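Side-chain contacts in guanine deaminase (Escherichia coli, PDB 6OHB), which catalyses the zinc-dependent hydrolytic deamination of guanine to xanthine and ammonia in purine degradation: residues 412-415 with 416-420; 250-253 with 254-257; 52-55 with 56-59; 261-265 with 266-270. One frame throughout, in Å; residues are numbered along the deposited sequence.

Interaction 1 (412-415 with 416-420); sequences KLFV and MMTLG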
loop_
_atom_site.group_PDB
_atom_site.type_symbol
_atom_site.label_atom_id
_atom_site.label_comp_id
_atom_site.label_asym_id
_atom_site.label_seq_id
_atom_site.Cartn_x
_atom_site.Cartn_y
_atom_site.Cartn_z
ATOM N N LYS A 412 12.154 13.681 3.235
ATOM C CA LYS A 412 12.766 12.390 3.551
ATOM C C LYS A 412 11.818 11.510 4.365
ATOM O O LYS A 412 11.694 10.304 4.101
ATOM C CB LYS A 412 14.097 12.615 4.270
ATOM C CG LYS A 412 15.108 13.392 3.419
ATOM C CD LYS A 412 16.405 13.679 4.164
ATOM C CE LYS A 412 17.377 14.500 3.312
ATOM N NZ LYS A 412 17.939 13.751 2.144
ATOM N N LEU A 413 11.122 12.098 5.343
ATOM C CA LEU A 413 10.120 11.341 6.090
ATOM C C LEU A 413 9.002 10.856 5.173
ATOM O O LEU A 413 8.502 9.734 5.326
ATOM C CB LEU A 413 9.546 12.195 7.219
ATOM C CG LEU A 413 10.424 12.454 8.447
ATOM C CD1 LEU A 413 9.690 13.343 9.437
ATOM C CD2 LEU A 413 10.824 11.139 9.102
ATOM N N PHE A 414 8.601 11.687 4.208
ATOM C CA PHE A 414 7.554 11.297 3.273
ATOM C C PHE A 414 8.010 10.142 2.387
ATOM O O PHE A 414 7.230 9.225 2.103
ATOM C CB PHE A 414 7.141 12.508 2.433
ATOM C CG PHE A 414 5.901 12.287 1.620
ATOM C CD1 PHE A 414 4.652 12.325 2.219
ATOM C CD2 PHE A 414 5.982 12.047 0.254
ATOM C CE1 PHE A 414 3.500 12.123 1.475
ATOM C CE2 PHE A 414 4.836 11.842 -0.499
ATOM C CZ PHE A 414 3.591 11.881 0.112
ATOM N N VAL A 415 9.265 10.182 1.930
ATOM C CA VAL A 415 9.813 9.081 1.140
ATOM C C VAL A 415 9.755 7.791 1.943
ATOM O O VAL A 415 9.297 6.745 1.458
ATOM C CB VAL A 415 11.258 9.400 0.709
ATOM C CG1 VAL A 415 11.969 8.142 0.208
ATOM C CG2 VAL A 415 11.282 10.496 -0.335
ATOM N N MET A 416 10.198 7.860 3.198
ATOM C CA MET A 416 10.149 6.693 4.072
ATOM C C MET A 416 8.716 6.193 4.249
ATOM O O MET A 416 8.469 4.980 4.273
ATOM C CB MET A 416 10.768 7.055 5.412
ATOM C CG MET A 416 11.201 5.897 6.263
ATOM S SD MET A 416 12.332 6.543 7.503
ATOM C CE MET A 416 11.190 7.512 8.488
ATOM N N MET A 417 7.758 7.114 4.361
ATOM C CA MET A 417 6.376 6.724 4.622
ATOM C C MET A 417 5.744 6.061 3.407
ATOM O O MET A 417 5.000 5.082 3.538
ATOM C CB MET A 417 5.564 7.949 5.029
ATOM C CG MET A 417 4.152 7.654 5.471
ATOM S SD MET A 417 3.202 9.178 5.636
ATOM C CE MET A 417 2.970 9.594 3.908
ATOM N N THR A 418 6.022 6.575 2.217
ATOM C CA THR A 418 5.326 6.081 1.039
ATOM C C THR A 418 6.009 4.874 0.418
ATOM O O THR A 418 5.338 4.072 -0.241
ATOM C CB THR A 418 5.192 7.187 -0.012
ATOM O OG1 THR A 418 6.492 7.673 -0.376
ATOM C CG2 THR A 418 4.343 8.337 0.528
ATOM N N LEU A 419 7.319 4.716 0.614
ATOM C CA LEU A 419 8.051 3.620 -0.005
ATOM C C LEU A 419 8.580 2.608 0.992
ATOM O O LEU A 419 9.142 1.589 0.576
ATOM C CB LEU A 419 9.225 4.169 -0.821
ATOM C CG LEU A 419 9.014 4.429 -2.307
ATOM C CD1 LEU A 419 7.655 5.066 -2.561
ATOM C CD2 LEU A 419 10.136 5.326 -2.800
ATOM N N GLY A 420 8.414 2.850 2.287
ATOM C CA GLY A 420 9.047 2.023 3.296
ATOM C C GLY A 420 8.235 0.778 3.606
ATOM O O GLY A 420 7.008 0.805 3.624
#
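Lys412 meets the following turn through its backbone alone: Met416 N donates to Lys412 O at 3.0 Å, while the lysine chain leads away, its ammonium end making a cation-pi contact with Tyr403. One residue on, Leu413 O takes the N-H of Met417. The leucine side chain runs next to that of Met416 in the same direction, and its CD2 branch touches Met416 CE at 3.7 Å. The Phe414 ring meets two side chains of the next turn. With CG anti to the backbone N (chi1 -169°), it swings along the helix to where Thr418 CG2 sits over one face, 3.8 Å from the ring centroid, in a CH-pi contact. Met417 CE approaches the same ring obliquely, 3.5 Å from Phe414 CE1. The Phe414 carbonyl is gripped twice by one residue: Thr418 N and Thr418 OG1 reach Phe414 O from opposite faces of its plane, at 2.9 and 3.0 Å. Chi1 of 58° places the hydroxyl for this second bond. A valine here would keep a methyl for the ring but is likely to leave Phe414 O with just the amide of this pair. Val415 O accepts from Leu419 N, before Gly420 leaves the helix. Helix 409-419 packs here against three others: Met416 and Met417 rest on helix 336-349, Leu413 on helix 356-363, and Leu419 on helix 397-404. Val91 and Gly92 of the second subunit pack on Val415 and Phe414, placing this helix at the dimer interface.

Interaction 2 (250-253 with 254-257); sequences SLYP and DHDG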
loop_
_atom_site.group_PDB
_atom_site.type_symbol
_atom_site.label_atom_id
_atom_site.label_comp_id
_atom_site.label_asym_id
_atom_site.label_seq_id
_atom_site.Cartn_x
_atom_site.Cartn_y
_atom_site.Cartn_z
ATOM N N SER A 250 -29.832 -2.124 18.418
ATOM C CA SER A 250 -30.849 -3.125 18.776
ATOM C C SER A 250 -30.542 -3.794 20.116
ATOM O O SER A 250 -31.450 -4.080 20.910
ATOM C CB SER A 250 -30.999 -4.233 17.695
ATOM O OG SER A 250 -31.661 -3.943 16.456
ATOM N N LEU A 251 -29.285 -4.066 20.386
ATOM C CA LEU A 251 -29.063 -4.902 21.546
ATOM C C LEU A 251 -29.086 -4.121 22.852
ATOM O O LEU A 251 -29.343 -4.712 23.913
ATOM C CB LEU A 251 -27.752 -5.667 21.385
ATOM C CG LEU A 251 -27.905 -6.838 20.403
ATOM C CD1 LEU A 251 -26.542 -7.288 19.931
ATOM C CD2 LEU A 251 -28.654 -7.999 21.033
ATOM N N TYR A 252 -28.898 -2.805 22.794
ATOM C CA TYR A 252 -28.966 -1.934 23.963
ATOM C C TYR A 252 -29.863 -0.743 23.642
ATOM O O TYR A 252 -29.383 0.384 23.458
ATOM C CB TYR A 252 -27.560 -1.492 24.358
ATOM C CG TYR A 252 -26.718 -2.624 24.911
ATOM C CD1 TYR A 252 -26.839 -3.015 26.236
ATOM C CD2 TYR A 252 -25.803 -3.301 24.108
ATOM C CE1 TYR A 252 -26.076 -4.041 26.752
ATOM C CE2 TYR A 252 -25.033 -4.334 24.617
ATOM C CZ TYR A 252 -25.175 -4.699 25.941
ATOM O OH TYR A 252 -24.412 -5.725 26.451
ATOM N N PRO A 253 -31.181 -0.959 23.554
ATOM C CA PRO A 253 -32.074 0.136 23.134
ATOM C C PRO A 253 -32.198 1.253 24.159
ATOM O O PRO A 253 -32.616 2.359 23.793
ATOM C CB PRO A 253 -33.417 -0.571 22.910
ATOM C CG PRO A 253 -33.361 -1.766 23.802
ATOM C CD PRO A 253 -31.922 -2.203 23.837
ATOM N N ASP A 254 -31.849 1.013 25.422
ATOM C CA ASP A 254 -32.014 2.014 26.468
ATOM C C ASP A 254 -30.787 2.896 26.666
ATOM O O ASP A 254 -30.804 3.758 27.550
ATOM C CB ASP A 254 -32.375 1.340 27.794
ATOM C CG ASP A 254 -33.753 0.711 27.767
ATOM O OD1 ASP A 254 -34.658 1.290 27.126
ATOM O OD2 ASP A 254 -33.934 -0.358 28.390
ATOM N N HIS A 255 -29.736 2.715 25.873
ATOM C CA HIS A 255 -28.562 3.573 25.933
ATOM C C HIS A 255 -28.588 4.554 24.763
ATOM O O HIS A 255 -29.198 4.289 23.724
ATOM C CB HIS A 255 -27.277 2.741 25.902
ATOM C CG HIS A 255 -27.085 1.876 27.112
ATOM N ND1 HIS A 255 -27.622 0.610 27.214
ATOM C CD2 HIS A 255 -26.405 2.089 28.265
ATOM C CE1 HIS A 255 -27.287 0.083 28.379
ATOM N NE2 HIS A 255 -26.547 0.959 29.035
ATOM N N ASP A 256 -27.921 5.691 24.940
ATOM C CA ASP A 256 -27.928 6.761 23.937
ATOM C C ASP A 256 -26.846 6.561 22.876
ATOM O O ASP A 256 -26.029 7.444 22.616
ATOM C CB ASP A 256 -27.783 8.118 24.620
ATOM C CG ASP A 256 -28.067 9.286 23.676
ATOM O OD1 ASP A 256 -28.701 9.063 22.619
ATOM O OD2 ASP A 256 -27.651 10.424 23.987
ATOM N N GLY A 257 -26.839 5.394 22.245
ATOM C CA GLY A 257 -25.899 5.086 21.187
ATOM C C GLY A 257 -24.813 4.118 21.629
ATOM O O GLY A 257 -24.833 3.554 22.726
#
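Tyr252 and His255 send their side chains the same way from the two ends of a tight turn, lying next to each other with their ring planes at 77°. The centroids are 5.5 Å apart and the rings meet obliquely. Contact is made by one side of the imidazole: His255 ND1 comes to 3.5 Å from Tyr252 CB, and His255 CE1 to 3.8 Å from Tyr252 CD1. Both residues have CG anti to the carbonyl carbon (chi1 -69° and -66°), and this shared torsion sends both side chains off to the same side of the turn. The price is that His255 ND1 is buried against carbon without a polar partner in the model. Between them, Pro253 and Asp254 form the corners of a type I beta turn, closed by a weak bond from His255 N to Tyr252 O at 3.4 Å. The phenol's far end is held elsewhere, its OH bonding to Ser214 O. Tyr252 is the first residue to leave helix 242-251, and its ring packs on Pro216 and Met219 of helix 216-228. His255 leans on Asp260, Val261 and Gln264, so the turn fits the end of one helix against the next, 258-264.

Interaction 3 (52-55 with 56-59); sequences EWEN and GKHQ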
loop_
_atom_site.group_PDB
_atom_site.type_symbol
_atom_site.label_atom_id
_atom_site.label_comp_id
_atom_site.label_asym_id
_atom_site.label_seq_id
_atom_site.Cartn_x
_atom_site.Cartn_y
_atom_site.Cartn_z
ATOM N N GLU A 52 24.468 15.504 20.928
ATOM C CA GLU A 52 25.477 15.603 19.880
ATOM C C GLU A 52 26.688 14.736 20.207
ATOM O O GLU A 52 27.127 14.656 21.360
ATOM C CB GLU A 52 25.918 17.058 19.696
ATOM C CG GLU A 52 24.832 17.990 19.184
ATOM C CD GLU A 52 24.778 18.047 17.670
ATOM O OE1 GLU A 52 25.619 17.388 17.016
ATOM O OE2 GLU A 52 23.901 18.761 17.134
ATOM N N TRP A 53 27.226 14.090 19.170
ATOM C CA TRP A 53 28.371 13.198 19.325
ATOM C C TRP A 53 29.539 13.890 20.027
ATOM O O TRP A 53 30.132 13.343 20.965
ATOM C CB TRP A 53 28.792 12.671 17.947
ATOM C CG TRP A 53 30.089 11.912 17.933
ATOM C CD1 TRP A 53 31.261 12.314 17.367
ATOM C CD2 TRP A 53 30.340 10.614 18.497
ATOM N NE1 TRP A 53 32.228 11.355 17.547
ATOM C CE2 TRP A 53 31.689 10.302 18.238
ATOM C CE3 TRP A 53 29.557 9.687 19.197
ATOM C CZ2 TRP A 53 32.275 9.106 18.656
ATOM C CZ3 TRP A 53 30.142 8.496 19.611
ATOM C CH2 TRP A 53 31.488 8.218 19.339
ATOM N N GLU A 54 29.892 15.097 19.581
ATOM C CA GLU A 54 31.038 15.765 20.187
ATOM C C GLU A 54 30.752 16.212 21.615
ATOM O O GLU A 54 31.698 16.379 22.394
ATOM C CB GLU A 54 31.478 16.958 19.335
ATOM C CG GLU A 54 31.904 16.603 17.899
ATOM C CD GLU A 54 33.235 15.856 17.808
ATOM O OE1 GLU A 54 33.865 15.597 18.854
ATOM O OE2 GLU A 54 33.661 15.533 16.679
ATOM N N ASN A 55 29.477 16.380 21.986
ATOM C CA ASN A 55 29.113 16.755 23.350
ATOM C C ASN A 55 29.075 15.578 24.318
ATOM O O ASN A 55 29.004 15.803 25.529
ATOM C CB ASN A 55 27.745 17.446 23.378
ATOM C CG ASN A 55 27.780 18.845 22.794
ATOM O OD1 ASN A 55 28.829 19.481 22.745
ATOM N ND2 ASN A 55 26.623 19.335 22.356
ATOM N N GLY A 56 29.111 14.339 23.837
ATOM C CA GLY A 56 28.944 13.222 24.744
ATOM C C GLY A 56 29.967 12.116 24.616
ATOM O O GLY A 56 30.023 11.228 25.469
ATOM N N LYS A 57 30.782 12.154 23.558
ATOM C CA LYS A 57 31.729 11.073 23.295
ATOM C C LYS A 57 32.670 10.811 24.468
ATOM O O LYS A 57 33.159 9.685 24.618
ATOM C CB LYS A 57 32.519 11.394 22.020
ATOM C CG LYS A 57 34.022 11.202 22.127
ATOM C CD LYS A 57 34.739 11.547 20.833
ATOM C CE LYS A 57 34.654 13.028 20.521
ATOM N NZ LYS A 57 35.634 13.416 19.459
ATOM N N HIS A 58 32.915 11.813 25.318
ATOM C CA HIS A 58 33.845 11.624 26.429
ATOM C C HIS A 58 33.307 10.653 27.475
ATOM O O HIS A 58 34.097 10.015 28.179
ATOM C CB HIS A 58 34.186 12.973 27.076
ATOM C CG HIS A 58 33.006 13.673 27.673
ATOM N ND1 HIS A 58 32.151 14.457 26.928
ATOM C CD2 HIS A 58 32.537 13.705 28.944
ATOM C CE1 HIS A 58 31.207 14.944 27.715
ATOM N NE2 HIS A 58 31.419 14.502 28.943
ATOM N N GLN A 59 31.983 10.513 27.588
ATOM C CA GLN A 59 31.373 9.600 28.554
ATOM C C GLN A 59 31.469 8.129 28.155
ATOM O O GLN A 59 31.020 7.276 28.933
ATOM C CB GLN A 59 29.898 9.947 28.758
ATOM C CG GLN A 59 29.627 11.316 29.344
ATOM C CD GLN A 59 28.157 11.672 29.300
ATOM O OE1 GLN A 59 27.413 11.395 30.241
ATOM N NE2 GLN A 59 27.725 12.274 28.194
HETATM O O HOH W 1 33.181 16.115 24.930
#
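Glu54 and Lys57 form a salt bridge, Lys57 NZ standing 2.9 Å from Glu54 OE1 on the syn side of that oxygen and 23° out of the carboxylate plane. The two chains run alongside each other, and a bend in each, at chi3 (67°) in Lys57, brings the charges together one helical turn apart. In the backbone, Trp53 O takes two donors. Lys57 N lies nearly along the C=O axis at 2.9 Å, whereas Gly56 N, at 3.2 Å, stands well above the carbonyl plane rather than on a lone pair. A water links the next pair round the turn, donating to Glu54 O and lying 2.8 Å from His58 ND1. The imidazole also brings His58 CE1 to 3.2 Å from Asn55 O, with that oxygen at the ring edge near its plane. Packing follows from the lysine's aliphatic part. Lys57 CB sits over the centre of the six-membered ring of Trp53, 4.0 Å from the centroid in a CH-pi contact, and Lys57 CD lies near Trp53 CZ2 and NE1, both 4.1 Å away. The lysine thus serves two partners, with its carbon chain on the tryptophan and its ammonium on the glutamate. Trp53 also has a cation-pi partner in Arg12 and packs on Leu39, while Asn55 and Gln59 touch Trp49. This is a short, weakly bonded helical turn running into a 3-10 segment, a surface connection between strands 46-50 and 67-70, the outermost strands of the four-stranded mixed sheet within the chain.

Interaction 4 (261-265 with 266-270); sequences VYHQY and GLTGK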
loop_
_atom_site.group_PDB
_atom_site.type_symbol
_atom_site.label_atom_id
_atom_site.label_comp_id
_atom_site.label_asym_id
_atom_site.label_seq_id
_atom_site.Cartn_x
_atom_site.Cartn_y
_atom_site.Cartn_z
ATOM N N VAL A 261 -23.022 2.939 25.732
ATOM C CA VAL A 261 -23.031 1.627 26.374
ATOM C C VAL A 261 -21.754 1.430 27.180
ATOM O O VAL A 261 -21.791 0.995 28.336
ATOM C CB VAL A 261 -23.214 0.511 25.330
ATOM C CG1 VAL A 261 -23.333 -0.840 26.026
ATOM C CG2 VAL A 261 -24.426 0.793 24.460
ATOM N N TYR A 262 -20.604 1.757 26.580
ATOM C CA TYR A 262 -19.339 1.637 27.296
ATOM C C TYR A 262 -19.255 2.648 28.429
ATOM O O TYR A 262 -18.758 2.332 29.516
ATOM C CB TYR A 262 -18.167 1.842 26.337
ATOM C CG TYR A 262 -18.065 0.823 25.233
ATOM C CD1 TYR A 262 -18.085 -0.539 25.508
ATOM C CD2 TYR A 262 -17.947 1.226 23.911
ATOM C CE1 TYR A 262 -17.993 -1.473 24.489
ATOM C CE2 TYR A 262 -17.853 0.304 22.886
ATOM C CZ TYR A 262 -17.876 -1.042 23.179
ATOM O OH TYR A 262 -17.781 -1.953 22.153
ATOM N N HIS A 263 -19.764 3.860 28.195
ATOM C CA HIS A 263 -19.670 4.926 29.189
ATOM C C HIS A 263 -20.480 4.605 30.440
ATOM O O HIS A 263 -20.008 4.831 31.561
ATOM C CB HIS A 263 -20.125 6.250 28.573
ATOM C CG HIS A 263 -20.029 7.420 29.503
ATOM N ND1 HIS A 263 -18.825 7.918 29.953
ATOM C CD2 HIS A 263 -20.988 8.200 30.057
ATOM C CE1 HIS A 263 -19.047 8.949 30.748
ATOM N NE2 HIS A 263 -20.351 9.141 30.828
ATOM N N GLN A 264 -21.706 4.092 30.273
ATOM C CA GLN A 264 -22.546 3.788 31.430
ATOM C C GLN A 264 -21.969 2.646 32.255
ATOM O O GLN A 264 -22.201 2.583 33.466
ATOM C CB GLN A 264 -23.973 3.449 30.989
ATOM C CG GLN A 264 -24.756 4.617 30.392
ATOM C CD GLN A 264 -24.701 5.879 31.239
ATOM O OE1 GLN A 264 -24.841 5.832 32.463
ATOM N NE2 GLN A 264 -24.500 7.019 30.584
ATOM N N TYR A 265 -21.232 1.732 31.624
ATOM C CA TYR A 265 -20.524 0.684 32.342
ATOM C C TYR A 265 -19.130 1.125 32.791
ATOM O O TYR A 265 -18.278 0.270 33.063
ATOM C CB TYR A 265 -20.433 -0.579 31.482
ATOM C CG TYR A 265 -21.733 -1.349 31.390
ATOM C CD1 TYR A 265 -22.226 -2.055 32.481
ATOM C CD2 TYR A 265 -22.469 -1.367 30.211
ATOM C CE1 TYR A 265 -23.415 -2.756 32.402
ATOM C CE2 TYR A 265 -23.661 -2.065 30.122
ATOM C CZ TYR A 265 -24.130 -2.758 31.219
ATOM O OH TYR A 265 -25.316 -3.454 31.127
ATOM N N GLY A 266 -18.884 2.430 32.864
ATOM C CA GLY A 266 -17.627 2.960 33.384
ATOM C C GLY A 266 -16.379 2.462 32.688
ATOM O O GLY A 266 -15.354 2.239 33.345
ATOM N N LEU A 267 -16.434 2.286 31.366
ATOM C CA LEU A 267 -15.288 1.815 30.598
ATOM C C LEU A 267 -14.696 2.901 29.711
ATOM O O LEU A 267 -13.870 2.601 28.842
ATOM C CB LEU A 267 -15.673 0.603 29.748
ATOM C CG LEU A 267 -16.078 -0.669 30.492
ATOM C CD1 LEU A 267 -16.670 -1.678 29.517
ATOM C CD2 LEU A 267 -14.887 -1.259 31.216
ATOM N N THR A 268 -15.092 4.151 29.910
ATOM C CA THR A 268 -14.426 5.284 29.291
ATOM C C THR A 268 -13.499 5.927 30.316
ATOM O O THR A 268 -13.651 5.738 31.524
ATOM C CB THR A 268 -15.440 6.306 28.778
ATOM O OG1 THR A 268 -16.160 6.861 29.886
ATOM C CG2 THR A 268 -16.420 5.645 27.817
ATOM N N GLY A 269 -12.542 6.701 29.823
ATOM C CA GLY A 269 -11.614 7.393 30.686
ATOM C C GLY A 269 -10.193 7.198 30.213
ATOM O O GLY A 269 -9.937 6.708 29.107
ATOM N N LYS A 270 -9.247 7.588 31.064
ATOM C CA LYS A 270 -7.838 7.442 30.727
ATOM C C LYS A 270 -7.483 5.970 30.542
ATOM O O LYS A 270 -7.954 5.099 31.281
ATOM C CB LYS A 270 -6.966 8.070 31.818
ATOM C CG LYS A 270 -6.974 9.592 31.820
#
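The imidazole of His263 meets Thr268 at its edge: Thr268 OG1 lies near the ring plane, 2.9 Å from His263 ND1, in a nearly straight hydrogen bond (161°) in which either atom could be the donor. CG of the histidine is anti to the backbone N (chi1 -178°), which lays the ring towards the threonine across the helix end. The methyl, Thr268 CG2, packs against the root of the histidine, 3.6 Å from His263 CA. A leucine in place of His263 would probably leave the Thr268 hydroxyl without this mate and freer to turn. The ring of Tyr262 is approached obliquely by Leu267 CD1, 4.4 Å from Tyr262 CD1; its OH bonds to the backbone of the zinc ligand His237, and the ring packs against Phe210 and Leu238, substrate-binding positions by similarity. Leu267 CD1 also lies 4.4 Å from Tyr265 CB, while the Tyr265 ring reaches helix 216-228. The backbone follows a Schellman motif: Leu267 N bonds to Tyr262 O at 3.0 Å, and Gly266 N to His263 O at 3.0 Å. Gly266, at positive phi, is the C-prime residue that ends helix 258-264 and turns the chain towards strand 272-274 of the TIM-barrel amidohydrolase fold.

Overall arrangement
Along the chain the order is interaction 3, 2, 4, then 1. Interactions 2 and 4 are neighbours, with centres about 14 Å apart: the turn after helix 242-251 lies against helix 258-264, where His255 CD2 meets Gln264 CG at 3.7 Å. Both lie in the TIM-barrel domain; interaction 4 packs on strand 233-238, and Tyr262 is about 11 Å from the zinc ion, measured from its side chain. Interaction 3 lies on the connection between strands 46-50 and 67-70 of the four-stranded mixed sheet, its centre about 61 Å from that of interaction 2. Interaction 1, on helix 409-419, lies about 38 Å from interaction 4 between centres, across the chain's centre, and faces the second subunit instead.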